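Local coordinates for protein pelota homolog (Archaeoglobus fulgidus, PDB 3OBY), which probably recognises stalled ribosomes, acts as a metal-dependent endoribonuclease on their mRNA and takes part in releasing non-functional ribosomes, at residues L63-K69 with V81-A87; G13-P19 with G102-I108; W26-F30 with D302-R306. All blocks are in the same frame, centred on the assembly; numbering follows the deposited sequence.

Interaction 1: residues L63-K69 with V81-A87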
# COMPACT_ATOMS: atom_id res chain seq x y z
N LEU A 63 11.29 -10.37 19.42
CA LEU A 63 10.70 -11.05 20.55
C LEU A 63 9.29 -11.48 20.20
O LEU A 63 8.78 -11.20 19.13
CB LEU A 63 10.64 -10.11 21.76
CG LEU A 63 11.90 -9.91 22.61
CD1 LEU A 63 13.14 -9.92 21.73
CD2 LEU A 63 11.78 -8.61 23.38
N GLY A 64 8.67 -12.16 21.15
CA GLY A 64 7.31 -12.61 21.00
C GLY A 64 6.64 -12.21 22.30
O GLY A 64 7.22 -12.38 23.38
N ILE A 65 5.44 -11.65 22.22
CA ILE A 65 4.75 -11.25 23.43
C ILE A 65 3.30 -11.67 23.42
O ILE A 65 2.67 -11.72 22.38
CB ILE A 65 4.84 -9.71 23.65
CG1 ILE A 65 4.49 -8.97 22.36
CG2 ILE A 65 6.24 -9.31 24.07
CD1 ILE A 65 3.10 -8.40 22.34
N GLU A 66 2.78 -12.04 24.59
CA GLU A 66 1.38 -12.42 24.72
C GLU A 66 0.65 -11.11 25.00
O GLU A 66 0.58 -10.64 26.13
CB GLU A 66 1.17 -13.39 25.89
CG GLU A 66 -0.29 -13.68 26.17
CD GLU A 66 -0.50 -14.64 27.32
OE1 GLU A 66 0.27 -14.57 28.30
OE2 GLU A 66 -1.44 -15.46 27.25
N VAL A 67 0.12 -10.52 23.93
CA VAL A 67 -0.58 -9.25 23.98
C VAL A 67 -1.48 -9.05 25.19
O VAL A 67 -2.37 -9.86 25.47
CB VAL A 67 -1.42 -9.05 22.70
CG1 VAL A 67 -2.02 -7.66 22.69
CG2 VAL A 67 -0.53 -9.25 21.47
N GLU A 68 -1.24 -7.96 25.92
CA GLU A 68 -2.07 -7.63 27.08
C GLU A 68 -2.76 -6.30 26.82
O GLU A 68 -3.70 -5.93 27.53
CB GLU A 68 -1.24 -7.55 28.36
CG GLU A 68 -0.30 -8.73 28.58
CD GLU A 68 0.36 -8.73 29.94
OE1 GLU A 68 0.63 -7.63 30.47
OE2 GLU A 68 0.62 -9.82 30.48
N LYS A 69 -2.30 -5.59 25.79
CA LYS A 69 -2.88 -4.30 25.40
C LYS A 69 -2.52 -3.94 23.96
O LYS A 69 -1.42 -4.22 23.49
CB LYS A 69 -2.41 -3.19 26.34
CG LYS A 69 -3.32 -1.97 26.33
CD LYS A 69 -2.88 -0.87 27.30
CE LYS A 69 -3.88 0.29 27.27
NZ LYS A 69 -3.58 1.41 28.22
N VAL A 81 1.73 -2.40 20.68
CA VAL A 81 1.33 -3.71 21.16
C VAL A 81 2.24 -4.10 22.33
O VAL A 81 3.46 -4.19 22.17
CB VAL A 81 1.45 -4.78 20.06
CG1 VAL A 81 1.04 -6.13 20.61
CG2 VAL A 81 0.58 -4.40 18.89
N SER A 82 1.64 -4.31 23.49
CA SER A 82 2.42 -4.67 24.66
C SER A 82 1.89 -5.92 25.36
O SER A 82 0.70 -6.23 25.30
CB SER A 82 2.46 -3.49 25.63
OG SER A 82 1.16 -3.09 26.02
N GLY A 83 2.80 -6.63 26.01
CA GLY A 83 2.43 -7.84 26.73
C GLY A 83 3.61 -8.50 27.42
O GLY A 83 4.71 -7.94 27.47
N LYS A 84 3.36 -9.69 27.96
CA LYS A 84 4.38 -10.46 28.66
C LYS A 84 5.22 -11.26 27.67
O LYS A 84 4.68 -12.11 26.96
CB LYS A 84 3.71 -11.41 29.66
CG LYS A 84 4.67 -12.20 30.53
CD LYS A 84 3.93 -13.02 31.59
CE LYS A 84 3.28 -14.28 31.02
NZ LYS A 84 2.21 -13.99 30.03
N ILE A 85 6.52 -10.99 27.63
CA ILE A 85 7.42 -11.70 26.73
C ILE A 85 7.20 -13.19 26.88
O ILE A 85 7.11 -13.71 27.99
CB ILE A 85 8.89 -11.38 27.05
CG1 ILE A 85 9.14 -9.88 26.89
CG2 ILE A 85 9.80 -12.15 26.10
CD1 ILE A 85 10.59 -9.48 27.06
N VAL A 86 7.10 -13.89 25.75
CA VAL A 86 6.86 -15.33 25.79
C VAL A 86 8.01 -16.10 25.15
O VAL A 86 8.45 -17.12 25.67
CB VAL A 86 5.55 -15.69 25.06
CG1 VAL A 86 5.71 -15.53 23.55
CG2 VAL A 86 5.14 -17.10 25.41
N ALA A 87 8.48 -15.60 24.02
CA ALA A 87 9.57 -16.24 23.30
C ALA A 87 10.54 -15.19 22.78
O ALA A 87 10.27 -13.99 22.84
CB ALA A 87 9.01 -17.06 22.14
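Glu66 and Lys84 form a salt bridge between neighbouring antiparallel strands, with Glu66 OE1 2.7 Å from Lys84 NZ. The two side chains lie side by side and point the same way. Glu66 is extended beyond CG, while Lys84 bends at chi3 (77°) and chi4 (-64°), which turns its ammonium end onto the carboxylate. Glu68 lies on the flank of the same lysine. Its OE2 touches Lys84 CB at 3.6 Å, but the charged ends stay further apart. The charge of Lys84 thus sits near two acids.

The backbone carries the ladder. Glu66 N bonds to Lys84 O at 3.0 Å, and the return bond from Lys84 N to Glu66 O is weak. Ser82 O accepts from two donors, Glu68 N at 2.7 Å and Lys69 N at 3.1 Å. Ser82 N in turn donates to Lys69 O. Two residues therefore face one, and the register shifts by one at this classic beta bulge. Val86 and Ala87 both face Gly64, a second classic bulge, though the pairing with Ala87 is loose. Val86 N reaches Gly64 O at 2.8 Å. Gly83 CA lies close to Glu66 O, a CA-H...O contact, and leaves little room for a side chain.

Apolar contacts surround Ile65. Its CD1 meets Val81 CG1 at 3.5 Å, and its CG2 leans over the backbone of Ile85. Val67 CG2 reaches the same Val81 methyl at 3.6 Å. Further along, Leu63 CD2 touches Ile85 CD1. Strand 94-99 adds Leu97 against Ile65, and Val38 of strand 37-40 packs on Val67.

The arrangement is a bulged antiparallel beta hairpin. It belongs to the strongly bent sheet of the N-terminal domain, which has the RNA-binding Sm fold.

Interaction 2: residues G13-P19 with G102-I108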
# COMPACT_ATOMS: atom_id res chain seq x y z
N GLY A 13 -2.92 -20.78 13.98
CA GLY A 13 -1.54 -20.82 13.56
C GLY A 13 -0.97 -19.43 13.45
O GLY A 13 -1.54 -18.47 13.97
N GLU A 14 0.16 -19.31 12.77
CA GLU A 14 0.82 -18.03 12.60
C GLU A 14 0.71 -17.46 11.20
O GLU A 14 0.80 -18.18 10.21
CB GLU A 14 2.29 -18.14 12.99
CG GLU A 14 3.24 -17.28 12.15
CD GLU A 14 4.69 -17.40 12.59
OE1 GLU A 14 5.01 -18.37 13.31
OE2 GLU A 14 5.50 -16.53 12.19
N ILE A 15 0.50 -16.15 11.13
CA ILE A 15 0.43 -15.43 9.88
C ILE A 15 1.45 -14.31 10.00
O ILE A 15 1.38 -13.49 10.90
CB ILE A 15 -0.96 -14.83 9.62
CG1 ILE A 15 -2.02 -15.93 9.59
CG2 ILE A 15 -0.96 -14.10 8.28
CD1 ILE A 15 -3.42 -15.45 9.24
N LYS A 16 2.41 -14.30 9.09
CA LYS A 16 3.45 -13.29 9.07
C LYS A 16 3.11 -12.34 7.94
O LYS A 16 3.06 -12.74 6.78
CB LYS A 16 4.81 -13.95 8.83
CG LYS A 16 5.98 -12.98 8.78
CD LYS A 16 7.30 -13.70 8.58
CE LYS A 16 7.58 -14.69 9.71
NZ LYS A 16 8.88 -15.40 9.57
N LEU A 17 2.90 -11.07 8.29
CA LEU A 17 2.51 -10.07 7.30
C LEU A 17 3.14 -8.69 7.48
O LEU A 17 3.81 -8.42 8.46
CB LEU A 17 0.98 -9.94 7.30
CG LEU A 17 0.36 -10.05 8.70
CD1 LEU A 17 0.74 -8.83 9.53
CD2 LEU A 17 -1.14 -10.17 8.58
N ILE A 18 2.89 -7.82 6.50
CA ILE A 18 3.41 -6.46 6.53
C ILE A 18 2.35 -5.45 6.11
O ILE A 18 1.83 -5.52 4.99
CB ILE A 18 4.59 -6.29 5.57
CG1 ILE A 18 5.67 -7.32 5.87
CG2 ILE A 18 5.15 -4.89 5.68
CD1 ILE A 18 6.84 -7.24 4.90
N PRO A 19 2.01 -4.49 6.99
CA PRO A 19 1.00 -3.49 6.63
C PRO A 19 1.69 -2.45 5.74
O PRO A 19 2.80 -2.01 6.05
CB PRO A 19 0.56 -2.94 7.98
CG PRO A 19 1.81 -3.01 8.79
CD PRO A 19 2.43 -4.34 8.40
N GLY A 102 5.04 -0.86 6.63
CA GLY A 102 6.29 -1.39 6.13
C GLY A 102 7.04 -2.33 7.05
O GLY A 102 8.02 -2.94 6.65
N LYS A 103 6.59 -2.45 8.30
CA LYS A 103 7.26 -3.34 9.24
C LYS A 103 6.59 -4.69 9.31
O LYS A 103 5.37 -4.81 9.34
CB LYS A 103 7.28 -2.73 10.64
CG LYS A 103 7.97 -3.62 11.66
CD LYS A 103 8.01 -2.96 13.02
CE LYS A 103 9.02 -3.63 13.94
NZ LYS A 103 9.19 -2.82 15.18
N GLU A 104 7.42 -5.73 9.37
CA GLU A 104 6.91 -7.08 9.43
C GLU A 104 6.56 -7.50 10.86
O GLU A 104 7.18 -7.05 11.82
CB GLU A 104 7.95 -8.05 8.87
CG GLU A 104 7.44 -9.47 8.71
CD GLU A 104 8.56 -10.45 8.47
OE1 GLU A 104 9.29 -10.75 9.44
OE2 GLU A 104 8.71 -10.93 7.32
N LEU A 105 5.56 -8.35 10.98
CA LEU A 105 5.14 -8.87 12.26
C LEU A 105 4.39 -10.18 12.03
O LEU A 105 3.83 -10.40 10.96
CB LEU A 105 4.23 -7.88 12.99
CG LEU A 105 2.82 -7.68 12.44
CD1 LEU A 105 1.88 -7.39 13.59
CD2 LEU A 105 2.83 -6.56 11.42
N SER A 106 4.40 -11.03 13.05
CA SER A 106 3.73 -12.32 13.01
C SER A 106 2.68 -12.37 14.10
O SER A 106 2.96 -12.08 15.27
CB SER A 106 4.73 -13.46 13.22
OG SER A 106 5.59 -13.60 12.10
N ILE A 107 1.47 -12.75 13.72
CA ILE A 107 0.36 -12.88 14.65
C ILE A 107 0.07 -14.37 14.73
O ILE A 107 -0.08 -15.04 13.71
CB ILE A 107 -0.89 -12.13 14.13
CG1 ILE A 107 -0.61 -10.63 14.06
CG2 ILE A 107 -2.09 -12.37 15.03
CD1 ILE A 107 -1.70 -9.85 13.36
N ILE A 108 0.02 -14.90 15.95
CA ILE A 108 -0.25 -16.30 16.17
C ILE A 108 -1.46 -16.39 17.09
O ILE A 108 -1.41 -15.91 18.22
CB ILE A 108 0.94 -16.99 16.85
CG1 ILE A 108 2.20 -16.75 16.01
CG2 ILE A 108 0.68 -18.48 16.99
CD1 ILE A 108 3.47 -17.33 16.61
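Strands 14-18 and 105-108 pair antiparallel, their axes 157° apart, through the hydrogen-bonded pairs Ile15 with Ile107 and Leu17 with Leu105. Ile15 N to Ile107 O measures 2.9 Å, and Leu17 N to Leu105 O is the same length. Beyond the strands, Gly102 N also donates to Pro19 O, so the pairing continues into the loops.

On one face stand Glu14, Lys16, Ser106 and Ile108. Ser106 OG donates to Glu14 OE2 at 2.9 Å. It reaches the anti side of that oxygen, 31° out of the carboxylate plane. The hydroxyl also has Lys16 CE beside it and a weak hydrogen bond from Arg62. Ile108 CG1 packs on Glu14 CB. Lys16 runs extended to CD and then turns at chi3 (-59°). Its CD lies 3.4 Å from Glu104 OE2. The ammonium group itself makes no salt bridge with Glu104, so the aliphatic part of the lysine does the touching. Ile18 CG1 packs on Glu104 CA and CB.

Leu17 and Leu105 lie on the opposite face and meet through methyls, Leu17 CD1 to Leu105 CD2 at 3.6 Å. Pro19 CD reaches the same Leu105 methyl, CD2, at 3.8 Å. Leu28 of helix 22-31 covers Leu17 and Pro19.

The chemistry divides by face. The face of Ile15, Leu17, Leu105 and Ile107 is buried, partly under helix 22-31, and relies on apolar contact. The other face is mixed, with Glu14, Lys16, Ser106 and Ile108. There the serine hydroxyl holds the Glu14 carboxylate, and the nearby Lys16 ammonium would probably favour its negative charge.

Interaction 3: residues W26-F30 with D302-R306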
# COMPACT_ATOMS: atom_id res chain seq x y z
N TRP A 26 -4.63 0.22 10.57
CA TRP A 26 -5.88 0.38 11.30
C TRP A 26 -6.59 -0.97 11.48
O TRP A 26 -7.13 -1.26 12.55
CB TRP A 26 -6.80 1.36 10.56
CG TRP A 26 -8.05 1.66 11.30
CD1 TRP A 26 -8.21 2.58 12.30
CD2 TRP A 26 -9.31 0.99 11.17
NE1 TRP A 26 -9.49 2.53 12.80
CE2 TRP A 26 -10.19 1.57 12.13
CE3 TRP A 26 -9.78 -0.04 10.35
CZ2 TRP A 26 -11.51 1.14 12.28
CZ3 TRP A 26 -11.10 -0.46 10.50
CH2 TRP A 26 -11.95 0.13 11.46
N HIS A 27 -6.58 -1.81 10.45
CA HIS A 27 -7.24 -3.11 10.57
C HIS A 27 -6.51 -4.05 11.53
O HIS A 27 -7.15 -4.75 12.32
CB HIS A 27 -7.38 -3.78 9.20
CG HIS A 27 -8.40 -3.12 8.31
ND1 HIS A 27 -9.71 -2.92 8.71
CD2 HIS A 27 -8.31 -2.63 7.06
CE1 HIS A 27 -10.38 -2.33 7.73
NE2 HIS A 27 -9.55 -2.15 6.72
N LEU A 28 -5.18 -4.06 11.45
CA LEU A 28 -4.37 -4.91 12.32
C LEU A 28 -4.64 -4.63 13.79
O LEU A 28 -4.62 -5.55 14.61
CB LEU A 28 -2.88 -4.69 12.02
CG LEU A 28 -2.32 -5.19 10.69
CD1 LEU A 28 -0.93 -4.60 10.47
CD2 LEU A 28 -2.27 -6.71 10.69
N ARG A 29 -4.90 -3.36 14.11
CA ARG A 29 -5.19 -2.94 15.48
C ARG A 29 -6.42 -3.65 16.05
O ARG A 29 -6.50 -3.87 17.26
CB ARG A 29 -5.39 -1.42 15.52
CG ARG A 29 -5.69 -0.84 16.90
CD ARG A 29 -7.14 -1.00 17.27
NE ARG A 29 -7.42 -0.53 18.63
CZ ARG A 29 -7.46 -1.30 19.72
NH1 ARG A 29 -7.24 -2.60 19.64
NH2 ARG A 29 -7.76 -0.76 20.90
N PHE A 30 -7.36 -4.01 15.20
CA PHE A 30 -8.55 -4.69 15.67
C PHE A 30 -8.46 -6.19 15.40
O PHE A 30 -9.23 -6.98 15.95
CB PHE A 30 -9.80 -4.07 15.03
CG PHE A 30 -10.06 -2.67 15.48
CD1 PHE A 30 -10.49 -2.42 16.78
CD2 PHE A 30 -9.79 -1.59 14.64
CE1 PHE A 30 -10.65 -1.10 17.24
CE2 PHE A 30 -9.94 -0.27 15.09
CZ PHE A 30 -10.36 -0.03 16.40
N ASP A 302 -13.23 5.51 15.87
CA ASP A 302 -13.04 4.24 15.18
C ASP A 302 -14.34 3.45 15.07
O ASP A 302 -14.47 2.60 14.19
CB ASP A 302 -11.99 3.39 15.92
CG ASP A 302 -10.63 4.07 15.99
OD1 ASP A 302 -10.04 4.35 14.93
OD2 ASP A 302 -10.16 4.31 17.11
N GLY A 303 -15.29 3.72 15.95
CA GLY A 303 -16.57 3.02 15.90
C GLY A 303 -17.32 3.37 14.62
O GLY A 303 -18.01 2.54 14.02
N LEU A 304 -17.17 4.62 14.20
CA LEU A 304 -17.80 5.08 12.98
C LEU A 304 -17.26 4.22 11.85
O LEU A 304 -18.03 3.65 11.08
CB LEU A 304 -17.45 6.56 12.73
CG LEU A 304 -17.88 7.20 11.42
CD1 LEU A 304 -19.38 7.09 11.27
CD2 LEU A 304 -17.44 8.64 11.38
N LEU A 305 -15.93 4.12 11.78
CA LEU A 305 -15.28 3.32 10.75
C LEU A 305 -15.70 1.85 10.76
O LEU A 305 -15.91 1.26 9.69
CB LEU A 305 -13.76 3.45 10.88
CG LEU A 305 -13.12 4.68 10.23
CD1 LEU A 305 -13.66 5.96 10.87
CD2 LEU A 305 -11.60 4.60 10.37
N ARG A 306 -15.82 1.25 11.94
CA ARG A 306 -16.24 -0.15 12.03
C ARG A 306 -17.65 -0.27 11.47
O ARG A 306 -17.95 -1.17 10.70
CB ARG A 306 -16.26 -0.64 13.48
CG ARG A 306 -15.01 -0.35 14.29
CD ARG A 306 -15.29 -0.54 15.78
NE ARG A 306 -14.30 0.12 16.63
CZ ARG A 306 -14.47 0.36 17.93
NH1 ARG A 306 -15.59 -0.01 18.53
NH2 ARG A 306 -13.52 0.98 18.63
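Asp302 meets Trp26 through a hydrogen bond, the indole NE1 donating to Asp302 OD1 at 2.9 Å. The bond is nearly straight, with an angle of 164° at the hydrogen. OD1 lies in the plane of the indole, at its edge. Seen from the aspartate, the donor comes from above the carboxylate plane. Asp302 CB also touches Phe30 CZ at 3.8 Å. The other oxygen, OD2, forms a salt bridge with Arg296, so the buried carboxylate is held at both ends.

Leu305, one helical turn on, covers a face of the indole. Its CD2 stands over the five-membered ring, a CH-pi contact. Leu305 CB meets Trp26 CZ2 of the six-membered ring at 3.5 Å. Trp26 has CG anti to the backbone N (chi1 -175°), and this torsion carries the indole across to the other helix. Phe30 CE2 lies over the opposite face, so the ring is clasped between Phe30 and Leu305. Ring contact with Phe72 and a touch from Ile317 add to its burial.

Arg306 closes the segment. Its CG approaches Trp26 CH2 at 4.2 Å, and its NH2 lies 3.8 Å from Phe30 CE1. The guanidinium and phenyl planes are steeply inclined to each other. The charge of Arg306 is paired with Asp300.

Replacing Trp26 by an alanine is likely to leave Asp302 OD1 without its indole donor and to open a gap between Phe30 and Leu305.

The axes of segments 26-30 and 302-306 lie 12.3 Å apart, at 93°, too far for backbone to meet backbone. The N-terminal and third eRF1-type domains meet here through side chains, with the indole also touching the backbone of segment 302-306. One directed hydrogen bond sets the indole edge, and apolar contact grips its faces.

How the interactions relate
Interactions 1 and 2 belong to the same antiparallel sheet of the N-terminal domain, their centres 14 Å apart and without direct touch. Both rest on backbone ladders, but interaction 1 is bulged and lies farther from the centre of the chain, while interaction 2 is regular. Both are partly buried, with one mostly apolar face and one mixed or charged face. Interaction 3 is the buried one. It has no backbone ladder and joins two domains mainly through side chains. Interactions 2 and 3 meet at Leu28, which packs on Pro19, Leu17 and Ile107. Helix 22-31 thus rests on the sheet through Leu28 and reaches the third domain through Trp26 and Phe30.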